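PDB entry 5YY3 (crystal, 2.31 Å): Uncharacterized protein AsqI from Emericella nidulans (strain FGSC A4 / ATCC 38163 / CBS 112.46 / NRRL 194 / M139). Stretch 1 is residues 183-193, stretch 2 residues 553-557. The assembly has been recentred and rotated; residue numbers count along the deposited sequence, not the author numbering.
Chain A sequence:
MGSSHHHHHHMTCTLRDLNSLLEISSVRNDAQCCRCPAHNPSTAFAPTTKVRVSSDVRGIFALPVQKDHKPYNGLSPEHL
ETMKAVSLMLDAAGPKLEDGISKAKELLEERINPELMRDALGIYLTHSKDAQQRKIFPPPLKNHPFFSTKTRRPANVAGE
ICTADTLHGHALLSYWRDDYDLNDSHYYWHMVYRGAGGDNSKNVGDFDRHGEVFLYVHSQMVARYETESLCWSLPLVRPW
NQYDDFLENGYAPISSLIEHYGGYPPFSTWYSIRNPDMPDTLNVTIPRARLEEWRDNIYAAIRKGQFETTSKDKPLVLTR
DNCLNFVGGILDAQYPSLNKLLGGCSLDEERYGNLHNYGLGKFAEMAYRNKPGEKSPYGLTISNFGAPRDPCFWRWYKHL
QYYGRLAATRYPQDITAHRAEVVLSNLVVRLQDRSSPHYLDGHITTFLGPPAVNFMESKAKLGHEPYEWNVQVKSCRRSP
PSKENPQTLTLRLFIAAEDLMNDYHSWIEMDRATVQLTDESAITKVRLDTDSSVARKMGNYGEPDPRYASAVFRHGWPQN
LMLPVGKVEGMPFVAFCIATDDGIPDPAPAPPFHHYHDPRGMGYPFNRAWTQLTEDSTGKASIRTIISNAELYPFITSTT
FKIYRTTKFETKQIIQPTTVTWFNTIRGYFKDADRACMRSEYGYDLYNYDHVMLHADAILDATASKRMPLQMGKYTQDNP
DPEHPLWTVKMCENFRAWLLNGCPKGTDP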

ATOM      1  N   ASN A 183      -9.038   8.169 -26.677  1.00 23.21           N
ATOM      2  CA  ASN A 183      -8.472   9.434 -27.082  1.00 21.64           C
ATOM      3  C   ASN A 183      -8.784   9.762 -28.529  1.00 26.00           C
ATOM      4  O   ASN A 183      -9.108  10.920 -28.854  1.00 24.61           O
ATOM      5  CB  ASN A 183      -6.973   9.433 -26.840  1.00 25.35           C
ATOM      6  CG  ASN A 183      -6.628   9.868 -25.439  1.00 24.79           C
ATOM      7  OD1 ASN A 183      -6.519  11.064 -25.168  1.00 25.35           O
ATOM      8  ND2 ASN A 183      -6.489   8.902 -24.526  1.00 23.61           N
ATOM      9  N   ASP A 184      -8.723   8.763 -29.404  1.00 22.71           N
ATOM     10  CA  ASP A 184      -9.084   9.033 -30.789  1.00 28.41           C
ATOM     11  C   ASP A 184     -10.571   9.366 -30.884  1.00 25.13           C
ATOM     12  O   ASP A 184     -10.954  10.236 -31.653  1.00 29.17           O
ATOM     13  CB  ASP A 184      -8.759   7.866 -31.735  1.00 24.45           C
ATOM     14  CG  ASP A 184      -9.268   8.124 -33.160  1.00 25.90           C
ATOM     15  OD1 ASP A 184      -8.669   8.976 -33.858  1.00 24.79           O
ATOM     16  OD2 ASP A 184     -10.290   7.513 -33.564  1.00 27.93           O
ATOM     17  N   SER A 185     -11.403   8.685 -30.100  1.00 23.22           N
ATOM     18  CA  SER A 185     -12.839   8.972 -30.103  1.00 24.11           C
ATOM     19  C   SER A 185     -13.146  10.401 -29.649  1.00 25.56           C
ATOM     20  O   SER A 185     -13.985  11.099 -30.234  1.00 24.50           O
ATOM     21  CB  SER A 185     -13.584   7.979 -29.210  1.00 21.71           C
ATOM     22  OG  SER A 185     -14.832   8.515 -28.807  1.00 22.77           O
ATOM     23  N   HIS A 186     -12.480  10.817 -28.579  1.00 25.45           N
ATOM     24  CA  HIS A 186     -12.669  12.133 -27.996  1.00 25.48           C
ATOM     25  C   HIS A 186     -12.216  13.203 -28.985  1.00 28.64           C
ATOM     26  O   HIS A 186     -12.798  14.284 -29.078  1.00 29.48           O
ATOM     27  CB  HIS A 186     -11.881  12.226 -26.692  1.00 23.02           C
ATOM     28  CG  HIS A 186     -11.872  13.586 -26.064  1.00 28.63           C
ATOM     29  ND1 HIS A 186     -12.898  14.045 -25.268  1.00 29.79           N
ATOM     30  CD2 HIS A 186     -10.939  14.571 -26.089  1.00 24.50           C
ATOM     31  CE1 HIS A 186     -12.601  15.253 -24.830  1.00 29.41           C
ATOM     32  NE2 HIS A 186     -11.419  15.595 -25.311  1.00 26.56           N
ATOM     33  N   TYR A 187     -11.163  12.873 -29.717  1.00 28.57           N
ATOM     34  CA  TYR A 187     -10.530  13.763 -30.680  1.00 27.10           C
ATOM     35  C   TYR A 187     -11.471  14.044 -31.846  1.00 32.40           C
ATOM     36  O   TYR A 187     -11.618  15.185 -32.279  1.00 34.31           O
ATOM     37  CB  TYR A 187      -9.231  13.116 -31.130  1.00 26.75           C
ATOM     38  CG  TYR A 187      -8.517  13.645 -32.348  1.00 30.68           C
ATOM     39  CD1 TYR A 187      -7.743  14.808 -32.290  1.00 31.37           C
ATOM     40  CD2 TYR A 187      -8.520  12.917 -33.536  1.00 29.85           C
ATOM     41  CE1 TYR A 187      -7.037  15.258 -33.398  1.00 32.49           C
ATOM     42  CE2 TYR A 187      -7.822  13.350 -34.643  1.00 34.06           C
ATOM     43  CZ  TYR A 187      -7.077  14.518 -34.568  1.00 42.23           C
ATOM     44  OH  TYR A 187      -6.388  14.947 -35.680  1.00 43.51           O
ATOM     45  N   TYR A 188     -12.131  13.003 -32.333  1.00 28.39           N
ATOM     46  CA  TYR A 188     -13.097  13.177 -33.399  1.00 28.20           C
ATOM     47  C   TYR A 188     -14.365  13.847 -32.867  1.00 28.74           C
ATOM     48  O   TYR A 188     -14.996  14.628 -33.572  1.00 27.95           O
ATOM     49  CB  TYR A 188     -13.419  11.822 -34.057  1.00 24.68           C
ATOM     50  CG  TYR A 188     -14.420  11.906 -35.200  1.00 28.30           C
ATOM     51  CD1 TYR A 188     -14.137  12.637 -36.358  1.00 30.52           C
ATOM     52  CD2 TYR A 188     -15.647  11.254 -35.125  1.00 30.14           C
ATOM     53  CE1 TYR A 188     -15.059  12.722 -37.410  1.00 28.06           C
ATOM     54  CE2 TYR A 188     -16.574  11.324 -36.176  1.00 31.22           C
ATOM     55  CZ  TYR A 188     -16.275  12.058 -37.312  1.00 35.38           C
ATOM     56  OH  TYR A 188     -17.197  12.122 -38.341  1.00 34.19           O
ATOM     57  N   TRP A 189     -14.724  13.554 -31.622  1.00 27.16           N
ATOM     58  CA  TRP A 189     -15.956  14.083 -31.049  1.00 26.95           C
ATOM     59  C   TRP A 189     -15.987  15.601 -31.123  1.00 30.12           C
ATOM     60  O   TRP A 189     -17.011  16.206 -31.412  1.00 31.90           O
ATOM     61  CB  TRP A 189     -16.122  13.638 -29.594  1.00 26.91           C
ATOM     62  CG  TRP A 189     -17.478  13.937 -29.008  1.00 29.00           C
ATOM     63  CD1 TRP A 189     -18.585  13.154 -29.085  1.00 32.91           C
ATOM     64  CD2 TRP A 189     -17.862  15.093 -28.248  1.00 29.34           C
ATOM     65  NE1 TRP A 189     -19.637  13.747 -28.424  1.00 30.69           N
ATOM     66  CE2 TRP A 189     -19.217  14.939 -27.901  1.00 25.51           C
ATOM     67  CE3 TRP A 189     -17.188  16.242 -27.824  1.00 34.21           C
ATOM     68  CZ2 TRP A 189     -19.916  15.887 -27.162  1.00 29.29           C
ATOM     69  CZ3 TRP A 189     -17.893  17.194 -27.080  1.00 34.71           C
ATOM     70  CH2 TRP A 189     -19.237  17.005 -26.760  1.00 26.82           C
ATOM     71  N   HIS A 190     -14.847  16.216 -30.856  1.00 33.91           N
ATOM     72  CA  HIS A 190     -14.782  17.661 -30.837  1.00 33.59           C
ATOM     73  C   HIS A 190     -14.895  18.210 -32.251  1.00 35.18           C
ATOM     74  O   HIS A 190     -15.502  19.263 -32.458  1.00 37.79           O
ATOM     75  CB  HIS A 190     -13.510  18.118 -30.131  1.00 36.60           C
ATOM     76  CG  HIS A 190     -13.592  17.980 -28.641  1.00 37.25           C
ATOM     77  ND1 HIS A 190     -14.662  18.460 -27.916  1.00 43.38           N
ATOM     78  CD2 HIS A 190     -12.772  17.381 -27.750  1.00 42.84           C
ATOM     79  CE1 HIS A 190     -14.486  18.185 -26.637  1.00 41.23           C
ATOM     80  NE2 HIS A 190     -13.348  17.531 -26.509  1.00 47.44           N
ATOM     81  N   MET A 191     -14.354  17.487 -33.233  1.00 29.68           N
ATOM     82  CA  MET A 191     -14.553  17.890 -34.613  1.00 32.19           C
ATOM     83  C   MET A 191     -16.038  17.811 -34.944  1.00 32.46           C
ATOM     84  O   MET A 191     -16.581  18.695 -35.605  1.00 32.40           O
ATOM     85  CB  MET A 191     -13.746  17.026 -35.570  1.00 27.04           C
ATOM     86  CG  MET A 191     -12.256  17.072 -35.302  1.00 30.10           C
ATOM     87  SD  MET A 191     -11.399  15.984 -36.435  1.00 34.32           S
ATOM     88  CE  MET A 191      -9.811  15.813 -35.653  1.00 34.13           C
ATOM     89  N   VAL A 192     -16.696  16.755 -34.478  1.00 33.55           N
ATOM     90  CA  VAL A 192     -18.127  16.612 -34.702  1.00 32.23           C
ATOM     91  C   VAL A 192     -18.899  17.743 -34.039  1.00 35.46           C
ATOM     92  O   VAL A 192     -19.718  18.410 -34.674  1.00 37.04           O
ATOM     93  CB  VAL A 192     -18.649  15.269 -34.180  1.00 30.90           C
ATOM     94  CG1 VAL A 192     -20.184  15.296 -34.061  1.00 32.90           C
ATOM     95  CG2 VAL A 192     -18.217  14.163 -35.108  1.00 30.34           C
ATOM     96  N   TYR A 193     -18.611  17.955 -32.761  1.00 35.02           N
ATOM     97  CA  TYR A 193     -19.363  18.882 -31.927  1.00 34.64           C
ATOM     98  C   TYR A 193     -19.233  20.342 -32.392  1.00 39.76           C
ATOM     99  O   TYR A 193     -20.213  21.088 -32.365  1.00 39.80           O
ATOM    100  CB  TYR A 193     -18.899  18.745 -30.473  1.00 32.62           C
ATOM    101  CG  TYR A 193     -19.643  19.624 -29.504  1.00 37.64           C
ATOM    102  CD1 TYR A 193     -20.890  19.239 -29.003  1.00 37.67           C
ATOM    103  CD2 TYR A 193     -19.107  20.846 -29.085  1.00 35.87           C
ATOM    104  CE1 TYR A 193     -21.583  20.036 -28.107  1.00 36.00           C
ATOM    105  CE2 TYR A 193     -19.797  21.656 -28.188  1.00 35.42           C
ATOM    106  CZ  TYR A 193     -21.037  21.248 -27.704  1.00 37.13           C
ATOM    107  OH  TYR A 193     -21.738  22.053 -26.820  1.00 38.36           O
TER
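Stretch 2 (553-557) FRHGW

The strongest tie between the two segments is a salt bridge between Arg554 and Asp184. Arg554 NH2 donates to Asp184 OD1 at 2.9 Å, and Arg554 NE donates to Asp184 OD2 at 3.2 Å, so the carboxylate receives one hydrogen bond on each oxygen from two neighbouring nitrogens of the guanidinium. Asp184 OD1 lies near the guanidinium plane, where the N-H bonds point. Arginine suits this place because its chain is long: with chi1 to chi3 all t, it runs extended from the loop to the acid. Asp184 leaves the helix sideways, but its t rotamer brings the carboxylate nearer to the loop.

A third hydrogen bond joins a side chain to the backbone. Ser185 OG donates to Gly556 O at 2.7 Å, a short contact that a small hydroxyl can make while the main chains stay close. The CA atoms of Ser185 and His555 are in fact just 4.2 Å apart, the nearest such pair across the contact. Two CA-H...O contacts accompany this approach: Ser185 CA lies 3.5 Å from Arg554 O, and His555 CA lies 3.6 Å from Ser185 O.

Stretch 1 is helical throughout, held by bonds such as Trp189 N to Ser185 O at 2.9 Å. Stretch 2 is neither regular helix nor strand; a type I turn runs from Phe553 to Gly556, with Gly556 N donating to Phe553 O at 2.8 Å. The turn places Arg554 and His555 at its two central positions, and these bury the most surface against the helix. Glycine fits the fourth position, since a CB there would point away from the helix and come within 2.8 Å of Phe553 CD2. From His555 the contacts extend along the helix to Val192, whereas Arg554 reaches back to Asp184.

The packing is largely aromatic and aliphatic. Tyr188 points toward the loop and meets both central residues: Arg554 CD sits over its ring face, 4.0 Å from the centroid, while His555 ND1 approaches the ring edge, 3.4 Å from Tyr188 CE2. The arginine thus offers its methylenes to an aromatic face and its charged end to the acid. Tyr187 adds an edge contact, its CE2 3.9 Å from Arg554 NH2.

The imidazole of His555 is flat enough to enter the space beside Tyr188, Trp189 and Val192. Val192 CG2 stands squarely over its face, 3.9 Å from the centroid, and Trp189 CD1 lies near its edge, 3.7 Å from His555 CD2.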

ATOM      1  N   PHE A 553     -19.505   5.429 -36.108  1.00 31.98           N
ATOM      2  CA  PHE A 553     -19.604   6.095 -34.812  1.00 27.29           C
ATOM      3  C   PHE A 553     -18.211   6.264 -34.200  1.00 28.82           C
ATOM      4  O   PHE A 553     -17.950   5.833 -33.071  1.00 30.11           O
ATOM      5  CB  PHE A 553     -20.571   5.322 -33.895  1.00 25.65           C
ATOM      6  CG  PHE A 553     -21.131   6.155 -32.761  1.00 26.26           C
ATOM      7  CD1 PHE A 553     -20.882   7.521 -32.701  1.00 24.27           C
ATOM      8  CD2 PHE A 553     -22.003   5.600 -31.829  1.00 23.82           C
ATOM      9  CE1 PHE A 553     -21.409   8.292 -31.691  1.00 23.90           C
ATOM     10  CE2 PHE A 553     -22.558   6.379 -30.820  1.00 23.87           C
ATOM     11  CZ  PHE A 553     -22.255   7.731 -30.757  1.00 26.04           C
ATOM     12  N   ARG A 554     -17.315   6.892 -34.963  1.00 27.82           N
ATOM     13  CA  ARG A 554     -15.924   7.033 -34.549  1.00 24.02           C
ATOM     14  C   ARG A 554     -15.825   7.718 -33.192  1.00 24.50           C
ATOM     15  O   ARG A 554     -14.951   7.395 -32.390  1.00 20.62           O
ATOM     16  CB  ARG A 554     -15.121   7.803 -35.598  1.00 20.59           C
ATOM     17  CG  ARG A 554     -13.623   7.915 -35.302  1.00 27.04           C
ATOM     18  CD  ARG A 554     -12.909   8.772 -36.344  1.00 25.61           C
ATOM     19  NE  ARG A 554     -11.600   9.232 -35.910  1.00 26.71           N
ATOM     20  CZ  ARG A 554     -10.771   9.936 -36.676  1.00 30.12           C
ATOM     21  NH1 ARG A 554     -11.135  10.268 -37.911  1.00 29.27           N
ATOM     22  NH2 ARG A 554      -9.579  10.307 -36.218  1.00 26.45           N
ATOM     23  N   HIS A 555     -16.735   8.654 -32.936  1.00 25.35           N
ATOM     24  CA  HIS A 555     -16.752   9.404 -31.676  1.00 25.03           C
ATOM     25  C   HIS A 555     -17.661   8.772 -30.615  1.00 24.48           C
ATOM     26  O   HIS A 555     -17.990   9.405 -29.615  1.00 25.11           O
ATOM     27  CB  HIS A 555     -17.185  10.842 -31.922  1.00 25.31           C
ATOM     28  CG  HIS A 555     -18.513  10.968 -32.611  1.00 24.78           C
ATOM     29  ND1 HIS A 555     -18.780  10.362 -33.823  1.00 23.53           N
ATOM     30  CD2 HIS A 555     -19.640  11.625 -32.261  1.00 24.08           C
ATOM     31  CE1 HIS A 555     -20.016  10.648 -34.187  1.00 23.58           C
ATOM     32  NE2 HIS A 555     -20.561  11.414 -33.260  1.00 25.90           N
ATOM     33  N   GLY A 556     -18.061   7.522 -30.827  1.00 22.03           N
ATOM     34  CA  GLY A 556     -18.754   6.774 -29.792  1.00 22.15           C
ATOM     35  C   GLY A 556     -17.815   6.214 -28.714  1.00 24.97           C
ATOM     36  O   GLY A 556     -16.609   6.496 -28.689  1.00 21.41           O
ATOM     37  N   TRP A 557     -18.372   5.419 -27.811  1.00 23.15           N
ATOM     38  CA  TRP A 557     -17.587   4.835 -26.735  1.00 23.90           C
ATOM     39  C   TRP A 557     -16.806   3.597 -27.216  1.00 23.05           C
ATOM     40  O   TRP A 557     -17.363   2.736 -27.882  1.00 22.97           O
ATOM     41  CB  TRP A 557     -18.491   4.467 -25.559  1.00 25.50           C
ATOM     42  CG  TRP A 557     -17.677   4.261 -24.348  1.00 26.51           C
ATOM     43  CD1 TRP A 557     -17.398   3.072 -23.729  1.00 21.03           C
ATOM     44  CD2 TRP A 557     -16.961   5.268 -23.641  1.00 20.67           C
ATOM     45  NE1 TRP A 557     -16.581   3.291 -22.647  1.00 24.54           N
ATOM     46  CE2 TRP A 557     -16.287   4.635 -22.573  1.00 21.84           C
ATOM     47  CE3 TRP A 557     -16.828   6.659 -23.792  1.00 23.01           C
ATOM     48  CZ2 TRP A 557     -15.475   5.334 -21.669  1.00 19.39           C
ATOM     49  CZ3 TRP A 557     -16.045   7.359 -22.883  1.00 21.36           C
ATOM     50  CH2 TRP A 557     -15.373   6.693 -21.839  1.00 23.54           C
TER